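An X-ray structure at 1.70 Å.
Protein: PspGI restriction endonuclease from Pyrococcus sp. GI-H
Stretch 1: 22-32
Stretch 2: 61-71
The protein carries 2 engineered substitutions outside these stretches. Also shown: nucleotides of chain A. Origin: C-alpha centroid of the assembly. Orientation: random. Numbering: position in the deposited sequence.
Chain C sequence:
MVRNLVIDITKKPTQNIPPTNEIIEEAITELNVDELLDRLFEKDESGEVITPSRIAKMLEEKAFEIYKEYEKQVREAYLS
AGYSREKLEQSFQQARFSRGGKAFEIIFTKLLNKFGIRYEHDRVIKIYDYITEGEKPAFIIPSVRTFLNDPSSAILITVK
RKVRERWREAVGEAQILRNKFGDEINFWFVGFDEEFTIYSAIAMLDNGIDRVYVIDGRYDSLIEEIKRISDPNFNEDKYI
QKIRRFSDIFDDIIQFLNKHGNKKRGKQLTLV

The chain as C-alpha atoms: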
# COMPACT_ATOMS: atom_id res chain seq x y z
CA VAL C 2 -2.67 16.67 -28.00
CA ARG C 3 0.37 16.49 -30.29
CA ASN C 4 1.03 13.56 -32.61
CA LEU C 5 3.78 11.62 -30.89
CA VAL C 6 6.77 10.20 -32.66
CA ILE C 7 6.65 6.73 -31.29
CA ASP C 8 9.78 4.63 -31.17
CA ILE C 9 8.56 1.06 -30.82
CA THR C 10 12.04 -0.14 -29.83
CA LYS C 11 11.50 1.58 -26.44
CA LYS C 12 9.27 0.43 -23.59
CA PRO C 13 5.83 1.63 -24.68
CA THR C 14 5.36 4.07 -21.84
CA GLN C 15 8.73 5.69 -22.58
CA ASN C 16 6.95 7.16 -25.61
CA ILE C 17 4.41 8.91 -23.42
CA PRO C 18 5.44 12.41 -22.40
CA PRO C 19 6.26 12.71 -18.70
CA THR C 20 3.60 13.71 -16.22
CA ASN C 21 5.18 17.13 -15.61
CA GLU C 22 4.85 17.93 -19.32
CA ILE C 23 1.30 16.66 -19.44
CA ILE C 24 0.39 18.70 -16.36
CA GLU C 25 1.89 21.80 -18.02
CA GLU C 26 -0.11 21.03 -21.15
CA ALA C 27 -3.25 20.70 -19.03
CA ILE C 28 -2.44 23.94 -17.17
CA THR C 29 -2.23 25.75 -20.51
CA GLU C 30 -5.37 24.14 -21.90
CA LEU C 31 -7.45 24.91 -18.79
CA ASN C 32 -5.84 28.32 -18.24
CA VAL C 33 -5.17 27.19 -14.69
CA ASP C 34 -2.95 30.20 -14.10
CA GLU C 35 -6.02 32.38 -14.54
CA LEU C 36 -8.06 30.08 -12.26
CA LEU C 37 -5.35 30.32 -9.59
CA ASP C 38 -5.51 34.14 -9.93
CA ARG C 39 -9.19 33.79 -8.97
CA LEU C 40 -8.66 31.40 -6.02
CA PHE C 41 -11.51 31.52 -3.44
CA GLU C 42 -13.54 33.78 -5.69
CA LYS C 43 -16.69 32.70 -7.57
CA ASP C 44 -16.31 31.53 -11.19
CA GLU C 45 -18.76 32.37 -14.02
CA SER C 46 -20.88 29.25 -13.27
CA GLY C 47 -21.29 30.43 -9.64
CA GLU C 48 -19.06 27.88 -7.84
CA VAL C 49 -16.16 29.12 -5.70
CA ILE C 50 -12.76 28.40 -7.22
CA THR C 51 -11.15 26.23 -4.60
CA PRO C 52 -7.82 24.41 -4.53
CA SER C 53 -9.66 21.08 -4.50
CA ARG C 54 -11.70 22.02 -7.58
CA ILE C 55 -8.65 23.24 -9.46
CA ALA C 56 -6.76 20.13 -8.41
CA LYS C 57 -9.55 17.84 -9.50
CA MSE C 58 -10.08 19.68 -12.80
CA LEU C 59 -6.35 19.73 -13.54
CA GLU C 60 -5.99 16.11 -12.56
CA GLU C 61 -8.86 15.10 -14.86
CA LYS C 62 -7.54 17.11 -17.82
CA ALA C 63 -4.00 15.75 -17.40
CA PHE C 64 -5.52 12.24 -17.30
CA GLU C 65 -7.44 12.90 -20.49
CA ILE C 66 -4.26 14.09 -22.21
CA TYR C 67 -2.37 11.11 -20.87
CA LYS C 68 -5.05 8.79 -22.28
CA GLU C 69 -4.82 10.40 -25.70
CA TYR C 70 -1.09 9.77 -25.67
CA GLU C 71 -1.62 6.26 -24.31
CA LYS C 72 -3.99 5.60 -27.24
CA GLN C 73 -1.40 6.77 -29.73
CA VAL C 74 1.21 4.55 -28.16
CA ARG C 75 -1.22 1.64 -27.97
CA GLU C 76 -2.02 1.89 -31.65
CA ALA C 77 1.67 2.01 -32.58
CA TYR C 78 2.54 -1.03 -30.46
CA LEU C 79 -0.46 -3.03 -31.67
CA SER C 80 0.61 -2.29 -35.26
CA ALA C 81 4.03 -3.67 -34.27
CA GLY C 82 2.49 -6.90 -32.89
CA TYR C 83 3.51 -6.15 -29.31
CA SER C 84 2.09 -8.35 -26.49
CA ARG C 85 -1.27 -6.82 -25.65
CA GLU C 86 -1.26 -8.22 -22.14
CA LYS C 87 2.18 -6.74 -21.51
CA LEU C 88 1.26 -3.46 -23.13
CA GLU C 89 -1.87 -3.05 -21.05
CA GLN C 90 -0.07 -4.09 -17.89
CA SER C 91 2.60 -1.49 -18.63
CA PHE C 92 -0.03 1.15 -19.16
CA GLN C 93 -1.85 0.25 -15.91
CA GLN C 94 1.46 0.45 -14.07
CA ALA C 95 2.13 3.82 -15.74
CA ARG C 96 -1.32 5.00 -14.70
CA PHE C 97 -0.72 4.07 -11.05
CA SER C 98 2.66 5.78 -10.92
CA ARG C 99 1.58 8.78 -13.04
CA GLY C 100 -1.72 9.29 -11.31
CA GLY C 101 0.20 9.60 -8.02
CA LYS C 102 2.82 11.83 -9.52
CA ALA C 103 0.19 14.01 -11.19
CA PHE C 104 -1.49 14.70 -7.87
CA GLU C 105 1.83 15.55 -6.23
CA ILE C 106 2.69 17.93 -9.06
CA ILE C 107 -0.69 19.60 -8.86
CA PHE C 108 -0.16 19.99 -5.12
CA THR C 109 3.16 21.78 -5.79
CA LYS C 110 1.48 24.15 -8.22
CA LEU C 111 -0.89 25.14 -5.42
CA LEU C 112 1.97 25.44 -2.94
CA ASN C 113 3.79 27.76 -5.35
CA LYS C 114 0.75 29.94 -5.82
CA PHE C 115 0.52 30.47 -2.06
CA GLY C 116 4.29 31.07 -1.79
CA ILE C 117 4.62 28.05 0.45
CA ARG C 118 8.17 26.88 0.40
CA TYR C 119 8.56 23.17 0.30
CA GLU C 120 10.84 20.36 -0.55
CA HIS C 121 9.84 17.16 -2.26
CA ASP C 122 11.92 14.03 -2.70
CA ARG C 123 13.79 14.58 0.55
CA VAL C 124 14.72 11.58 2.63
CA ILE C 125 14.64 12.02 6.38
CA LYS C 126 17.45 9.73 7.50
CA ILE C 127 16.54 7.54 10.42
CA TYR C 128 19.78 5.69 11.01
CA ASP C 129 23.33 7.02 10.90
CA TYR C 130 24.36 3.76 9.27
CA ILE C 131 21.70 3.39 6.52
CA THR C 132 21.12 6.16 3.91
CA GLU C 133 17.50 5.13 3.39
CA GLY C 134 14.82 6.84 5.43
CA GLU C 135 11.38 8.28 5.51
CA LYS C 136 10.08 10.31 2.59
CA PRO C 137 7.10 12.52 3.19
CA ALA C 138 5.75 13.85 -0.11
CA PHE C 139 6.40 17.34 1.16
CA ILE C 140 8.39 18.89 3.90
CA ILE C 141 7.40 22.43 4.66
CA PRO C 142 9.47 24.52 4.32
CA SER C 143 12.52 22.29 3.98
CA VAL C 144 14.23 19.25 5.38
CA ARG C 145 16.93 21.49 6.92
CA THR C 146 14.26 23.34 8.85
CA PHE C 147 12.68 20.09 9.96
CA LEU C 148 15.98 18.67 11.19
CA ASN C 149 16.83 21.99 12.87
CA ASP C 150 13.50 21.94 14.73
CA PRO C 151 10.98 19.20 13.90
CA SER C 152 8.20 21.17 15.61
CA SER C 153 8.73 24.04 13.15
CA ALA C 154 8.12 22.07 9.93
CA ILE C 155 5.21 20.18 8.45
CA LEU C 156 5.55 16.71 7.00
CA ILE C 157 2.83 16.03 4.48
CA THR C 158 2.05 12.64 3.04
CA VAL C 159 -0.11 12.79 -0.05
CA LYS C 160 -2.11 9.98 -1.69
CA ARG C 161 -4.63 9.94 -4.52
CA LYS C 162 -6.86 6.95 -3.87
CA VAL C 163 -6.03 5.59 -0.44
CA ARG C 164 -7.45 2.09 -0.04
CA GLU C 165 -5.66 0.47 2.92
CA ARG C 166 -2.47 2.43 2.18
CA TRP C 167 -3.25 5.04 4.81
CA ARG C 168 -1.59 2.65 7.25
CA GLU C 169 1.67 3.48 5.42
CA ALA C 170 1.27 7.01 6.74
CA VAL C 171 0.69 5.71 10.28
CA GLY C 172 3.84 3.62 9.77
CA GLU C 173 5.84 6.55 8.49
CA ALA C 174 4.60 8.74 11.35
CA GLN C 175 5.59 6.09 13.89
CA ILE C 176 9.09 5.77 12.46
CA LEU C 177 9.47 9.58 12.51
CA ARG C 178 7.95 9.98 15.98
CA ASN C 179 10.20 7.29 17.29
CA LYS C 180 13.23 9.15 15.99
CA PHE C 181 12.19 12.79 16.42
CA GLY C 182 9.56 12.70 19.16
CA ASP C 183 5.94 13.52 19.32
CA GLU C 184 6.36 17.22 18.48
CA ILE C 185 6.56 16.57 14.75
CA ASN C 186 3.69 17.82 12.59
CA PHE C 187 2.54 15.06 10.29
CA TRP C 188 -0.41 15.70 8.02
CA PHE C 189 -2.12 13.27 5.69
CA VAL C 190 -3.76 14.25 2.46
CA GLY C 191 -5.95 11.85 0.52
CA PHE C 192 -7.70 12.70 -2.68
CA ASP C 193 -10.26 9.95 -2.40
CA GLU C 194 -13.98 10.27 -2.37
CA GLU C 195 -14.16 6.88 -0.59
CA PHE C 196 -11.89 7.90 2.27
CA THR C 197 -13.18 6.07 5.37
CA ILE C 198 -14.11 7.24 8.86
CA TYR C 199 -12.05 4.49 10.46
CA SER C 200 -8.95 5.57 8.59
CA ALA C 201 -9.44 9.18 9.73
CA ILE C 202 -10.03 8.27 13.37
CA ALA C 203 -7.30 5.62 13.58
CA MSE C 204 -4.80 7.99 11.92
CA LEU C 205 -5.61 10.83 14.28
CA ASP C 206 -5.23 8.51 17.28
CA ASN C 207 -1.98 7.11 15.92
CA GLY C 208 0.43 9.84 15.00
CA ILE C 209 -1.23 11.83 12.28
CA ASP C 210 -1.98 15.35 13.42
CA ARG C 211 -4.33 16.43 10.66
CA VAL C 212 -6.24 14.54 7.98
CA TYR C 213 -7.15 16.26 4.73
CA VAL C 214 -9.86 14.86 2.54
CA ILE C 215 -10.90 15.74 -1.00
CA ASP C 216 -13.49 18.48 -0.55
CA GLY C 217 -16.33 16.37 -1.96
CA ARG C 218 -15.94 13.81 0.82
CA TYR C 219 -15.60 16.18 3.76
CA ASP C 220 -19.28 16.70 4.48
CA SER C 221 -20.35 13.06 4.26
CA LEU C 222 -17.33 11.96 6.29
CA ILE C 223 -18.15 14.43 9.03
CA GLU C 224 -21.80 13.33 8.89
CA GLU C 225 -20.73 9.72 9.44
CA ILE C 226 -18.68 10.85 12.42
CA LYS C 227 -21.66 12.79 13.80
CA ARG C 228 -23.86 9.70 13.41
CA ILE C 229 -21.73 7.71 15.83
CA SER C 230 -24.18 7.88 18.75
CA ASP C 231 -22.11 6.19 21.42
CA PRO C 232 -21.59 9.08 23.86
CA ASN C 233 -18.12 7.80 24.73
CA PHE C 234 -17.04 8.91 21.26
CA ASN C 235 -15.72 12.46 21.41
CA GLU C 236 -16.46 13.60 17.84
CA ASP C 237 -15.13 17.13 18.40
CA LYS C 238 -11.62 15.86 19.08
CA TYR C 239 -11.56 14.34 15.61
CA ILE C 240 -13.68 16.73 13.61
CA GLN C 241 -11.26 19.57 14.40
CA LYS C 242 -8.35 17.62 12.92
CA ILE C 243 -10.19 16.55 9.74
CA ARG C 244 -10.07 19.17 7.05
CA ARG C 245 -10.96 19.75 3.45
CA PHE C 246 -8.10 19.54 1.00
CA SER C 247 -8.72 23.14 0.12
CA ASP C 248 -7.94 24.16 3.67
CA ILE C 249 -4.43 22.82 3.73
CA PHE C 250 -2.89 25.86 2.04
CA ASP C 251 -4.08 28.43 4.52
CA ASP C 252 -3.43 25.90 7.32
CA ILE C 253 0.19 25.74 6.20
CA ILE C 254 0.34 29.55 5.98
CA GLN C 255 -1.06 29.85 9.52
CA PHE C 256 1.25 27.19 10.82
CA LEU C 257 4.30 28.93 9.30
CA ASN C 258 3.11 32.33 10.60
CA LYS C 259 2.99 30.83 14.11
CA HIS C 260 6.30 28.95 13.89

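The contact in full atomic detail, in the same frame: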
# COMPACT_ATOMS: atom_id res chain seq x y z
N GLU C 22 5.18 17.31 -18.04
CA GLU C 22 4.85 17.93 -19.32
C GLU C 22 3.36 17.91 -19.59
O GLU C 22 2.80 18.90 -20.07
CB GLU C 22 5.63 17.25 -20.45
CG GLU C 22 7.13 17.46 -20.29
CD GLU C 22 7.99 16.85 -21.37
OE1 GLU C 22 7.45 16.42 -22.43
OE2 GLU C 22 9.23 16.82 -21.15
N ILE C 23 2.72 16.80 -19.25
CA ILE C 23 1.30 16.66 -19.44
C ILE C 23 0.55 17.63 -18.54
O ILE C 23 -0.42 18.24 -18.97
CB ILE C 23 0.84 15.22 -19.21
CG1 ILE C 23 1.48 14.30 -20.28
CG2 ILE C 23 -0.66 15.13 -19.24
CD1 ILE C 23 1.11 12.83 -20.15
N ILE C 24 1.01 17.77 -17.30
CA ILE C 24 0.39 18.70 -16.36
C ILE C 24 0.52 20.13 -16.91
O ILE C 24 -0.45 20.93 -16.87
CB ILE C 24 1.01 18.57 -14.96
CG1 ILE C 24 0.58 17.25 -14.29
CG2 ILE C 24 0.60 19.76 -14.02
CD1 ILE C 24 -0.84 17.24 -13.80
N GLU C 25 1.70 20.45 -17.43
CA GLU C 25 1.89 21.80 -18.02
C GLU C 25 0.96 22.00 -19.20
O GLU C 25 0.37 23.07 -19.34
CB GLU C 25 3.34 22.06 -18.41
CG GLU C 25 4.33 22.17 -17.24
CD GLU C 25 3.97 23.27 -16.20
OE1 GLU C 25 3.38 24.31 -16.58
OE2 GLU C 25 4.27 23.07 -15.00
N GLU C 26 0.81 20.97 -20.03
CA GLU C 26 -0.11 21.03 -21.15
C GLU C 26 -1.54 21.30 -20.67
O GLU C 26 -2.25 22.15 -21.23
CB GLU C 26 -0.07 19.74 -21.94
CG GLU C 26 -0.90 19.76 -23.17
CD GLU C 26 -0.53 18.64 -24.11
OE1 GLU C 26 0.40 17.82 -23.80
OE2 GLU C 26 -1.19 18.59 -25.18
N ALA C 27 -1.93 20.57 -19.63
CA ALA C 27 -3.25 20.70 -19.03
C ALA C 27 -3.43 22.10 -18.45
O ALA C 27 -4.49 22.68 -18.59
CB ALA C 27 -3.46 19.67 -17.94
N ILE C 28 -2.41 22.59 -17.75
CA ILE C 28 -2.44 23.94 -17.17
C ILE C 28 -2.74 24.97 -18.26
O ILE C 28 -3.58 25.88 -18.08
CB ILE C 28 -1.14 24.27 -16.45
CG1 ILE C 28 -1.11 23.54 -15.10
CG2 ILE C 28 -0.97 25.79 -16.30
CD1 ILE C 28 0.22 23.52 -14.42
N THR C 29 -2.05 24.84 -19.39
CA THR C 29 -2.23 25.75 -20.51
C THR C 29 -3.65 25.64 -21.05
O THR C 29 -4.37 26.64 -21.15
CB THR C 29 -1.22 25.44 -21.61
OG1 THR C 29 0.09 25.71 -21.10
CG2 THR C 29 -1.45 26.31 -22.84
N GLU C 30 -4.05 24.41 -21.35
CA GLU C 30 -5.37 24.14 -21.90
C GLU C 30 -6.51 24.65 -21.05
O GLU C 30 -7.45 25.25 -21.59
CB GLU C 30 -5.52 22.65 -22.19
CG GLU C 30 -4.66 22.25 -23.39
CD GLU C 30 -4.82 20.79 -23.80
OE1 GLU C 30 -3.98 20.32 -24.60
OE2 GLU C 30 -5.80 20.14 -23.36
N LEU C 31 -6.42 24.48 -19.73
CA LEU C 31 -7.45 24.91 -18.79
C LEU C 31 -7.30 26.37 -18.35
O LEU C 31 -8.12 26.87 -17.58
CB LEU C 31 -7.41 24.04 -17.53
CG LEU C 31 -7.81 22.58 -17.72
CD1 LEU C 31 -7.62 21.83 -16.40
CD2 LEU C 31 -9.26 22.45 -18.25
N ASN C 32 -6.25 27.04 -18.80
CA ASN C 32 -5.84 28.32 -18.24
C ASN C 32 -5.92 28.31 -16.71
O ASN C 32 -6.55 29.16 -16.07
CB ASN C 32 -6.61 29.50 -18.84
CG ASN C 32 -5.85 30.83 -18.65
OD1 ASN C 32 -4.85 30.90 -17.90
ND2 ASN C 32 -6.33 31.89 -19.32
N GLU C 61 -8.01 15.74 -13.86
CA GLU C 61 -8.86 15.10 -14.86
C GLU C 61 -8.37 15.43 -16.27
O GLU C 61 -8.26 14.54 -17.12
CB GLU C 61 -10.32 15.53 -14.67
CG GLU C 61 -10.93 14.94 -13.44
CD GLU C 61 -12.25 15.54 -13.05
OE1 GLU C 61 -12.58 16.69 -13.46
OE2 GLU C 61 -12.97 14.84 -12.30
N LYS C 62 -8.02 16.69 -16.51
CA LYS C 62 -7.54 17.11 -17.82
C LYS C 62 -6.22 16.46 -18.16
O LYS C 62 -6.05 15.96 -19.29
CB LYS C 62 -7.42 18.63 -17.92
CG LYS C 62 -7.18 19.12 -19.32
CD LYS C 62 -8.34 18.66 -20.25
CE LYS C 62 -8.75 19.65 -21.30
NZ LYS C 62 -10.08 19.24 -21.86
N ALA C 63 -5.31 16.40 -17.19
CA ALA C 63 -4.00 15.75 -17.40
C ALA C 63 -4.24 14.29 -17.72
O ALA C 63 -3.58 13.74 -18.59
CB ALA C 63 -3.14 15.88 -16.17
N PHE C 64 -5.19 13.68 -17.03
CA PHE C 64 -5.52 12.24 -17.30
C PHE C 64 -6.05 12.07 -18.72
O PHE C 64 -5.65 11.18 -19.46
CB PHE C 64 -6.52 11.72 -16.29
CG PHE C 64 -6.76 10.24 -16.37
CD1 PHE C 64 -5.80 9.38 -16.86
CD2 PHE C 64 -7.92 9.70 -15.85
CE1 PHE C 64 -6.00 8.04 -16.92
CE2 PHE C 64 -8.13 8.32 -15.89
CZ PHE C 64 -7.14 7.49 -16.43
N GLU C 65 -6.94 12.95 -19.13
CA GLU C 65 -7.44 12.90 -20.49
C GLU C 65 -6.32 13.03 -21.53
O GLU C 65 -6.29 12.29 -22.52
CB GLU C 65 -8.52 13.97 -20.68
CG GLU C 65 -8.80 14.33 -22.09
CD GLU C 65 -9.36 15.75 -22.18
OE1 GLU C 65 -10.13 16.13 -21.26
OE2 GLU C 65 -8.98 16.47 -23.14
N ILE C 66 -5.38 13.94 -21.31
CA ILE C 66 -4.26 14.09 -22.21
C ILE C 66 -3.41 12.83 -22.21
O ILE C 66 -3.06 12.30 -23.28
CB ILE C 66 -3.41 15.33 -21.84
CG1 ILE C 66 -4.23 16.58 -22.17
CG2 ILE C 66 -2.11 15.38 -22.61
CD1 ILE C 66 -3.68 17.85 -21.55
N TYR C 67 -3.10 12.36 -21.01
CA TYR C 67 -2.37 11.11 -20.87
C TYR C 67 -3.06 10.03 -21.72
O TYR C 67 -2.44 9.30 -22.46
CB TYR C 67 -2.34 10.67 -19.41
CG TYR C 67 -1.87 9.26 -19.34
CD1 TYR C 67 -0.52 8.97 -19.40
CD2 TYR C 67 -2.79 8.21 -19.34
CE1 TYR C 67 -0.09 7.65 -19.41
CE2 TYR C 67 -2.39 6.92 -19.35
CZ TYR C 67 -1.05 6.65 -19.40
OH TYR C 67 -0.66 5.35 -19.46
N LYS C 68 -4.37 9.89 -21.58
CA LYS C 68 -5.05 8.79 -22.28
C LYS C 68 -4.97 8.93 -23.79
O LYS C 68 -4.91 7.94 -24.50
CB LYS C 68 -6.48 8.66 -21.84
CG LYS C 68 -6.57 8.12 -20.44
CD LYS C 68 -7.98 7.74 -20.05
CE LYS C 68 -8.86 8.95 -19.87
NZ LYS C 68 -10.15 8.59 -19.22
N GLU C 69 -4.99 10.16 -24.28
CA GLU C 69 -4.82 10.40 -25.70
C GLU C 69 -3.46 9.94 -26.15
O GLU C 69 -3.32 9.32 -27.20
CB GLU C 69 -4.98 11.88 -26.03
CG GLU C 69 -6.40 12.41 -25.81
CD GLU C 69 -6.51 13.91 -26.08
OE1 GLU C 69 -6.22 14.32 -27.23
OE2 GLU C 69 -6.90 14.70 -25.17
N TYR C 70 -2.44 10.25 -25.36
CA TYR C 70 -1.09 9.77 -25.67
C TYR C 70 -1.00 8.26 -25.56
O TYR C 70 -0.41 7.60 -26.40
CB TYR C 70 -0.07 10.41 -24.76
CG TYR C 70 0.19 11.87 -25.04
CD1 TYR C 70 0.15 12.39 -26.33
CD2 TYR C 70 0.52 12.75 -24.00
CE1 TYR C 70 0.40 13.73 -26.57
CE2 TYR C 70 0.77 14.07 -24.24
CZ TYR C 70 0.73 14.56 -25.52
OH TYR C 70 0.99 15.88 -25.80
N GLU C 71 -1.61 7.72 -24.52
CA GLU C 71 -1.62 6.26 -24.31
C GLU C 71 -2.22 5.58 -25.54
O GLU C 71 -1.74 4.55 -25.98
CB GLU C 71 -2.46 5.93 -23.10
CG GLU C 71 -2.40 4.49 -22.68
CD GLU C 71 -3.32 4.19 -21.54
OE1 GLU C 71 -4.54 4.13 -21.78
OE2 GLU C 71 -2.84 4.01 -20.42
P DA A 6 -5.23 5.63 -8.14
OP1 DA A 6 -5.46 6.59 -7.02
OP2 DA A 6 -6.40 5.02 -8.83
O5' DA A 6 -4.30 6.38 -9.19
C5' DA A 6 -4.10 5.84 -10.48
C4' DA A 6 -5.15 6.38 -11.41
O4' DA A 6 -4.90 7.78 -11.72
C3' DA A 6 -5.23 5.66 -12.75
O3' DA A 6 -6.59 5.30 -12.98
C2' DA A 6 -4.77 6.70 -13.76
C1' DA A 6 -5.21 7.97 -13.09
N9 DA A 6 -4.54 9.19 -13.54
C8 DA A 6 -4.89 10.47 -13.18
N7 DA A 6 -4.14 11.39 -13.74
C5 DA A 6 -3.23 10.68 -14.50
C6 DA A 6 -2.18 11.08 -15.34
N6 DA A 6 -1.85 12.36 -15.54
N1 DA A 6 -1.47 10.12 -15.97
C2 DA A 6 -1.81 8.84 -15.76
N3 DA A 6 -2.78 8.33 -15.00
C4 DA A 6 -3.47 9.32 -14.39

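The helix of the second stretch packs against its partner while also holding a nucleotide. DA6 of chain A lies over one face of the Phe-64 ring and over one face of the Tyr-67 ring. Phe-64 CD1 is 3.4 Å from DA6 C4, and Tyr-67 CG is 3.5 Å from DA6 N1. Phe-64 points away from the first helix and takes no part in the helix contact. Tyr-67 serves both: Ile-23 CD1 sits at its ring edge, 4.1 Å from Tyr-67 CB.

The two helices cross at 119°, and their axes approach to 8.5 Å. The backbones come nearest at a pair of small residues, with Ala-27 CA and Ala-63 CA 5.3 Å apart. Their methyl groups also meet, Ala-27 CB to Ala-63 CB at 4.2 Å.

Two isoleucines interlock beside this point. Ile-23 fits as a knob among Ala-63, Ile-66, Tyr-67 and Tyr-70. Its CG2 lies 3.7 Å from Ile-66 CG2 and 3.3 Å from the backbone atom Ala-63 O. Ile-66 returns the fit, sitting among Ile-23, Glu-26, Ala-27 and Glu-30. Ile-24 points away at CB, but its end comes back, placing CD1 3.6 Å from Ala-63 CB.

One hydrogen bond joins the helices. Tyr-70 OH donates to Glu-26 OE1 at 2.8 Å. The carboxylate oxygen lies near the plane of the tyrosine ring, at its edge.

Lys-62 packs through its aliphatic part. Leu-31 CD1 is 3.5 Å from Lys-62 CB, and Ala-27 CB is 4.0 Å from Lys-62 CG. Its charged end turns to its own helix: Lys-62 NZ forms a salt bridge with Glu-65 OE1 at 3.2 Å. Glu-30 OE2 reaches Lys-62 CE at 3.6 Å, without a salt bridge between the two residues.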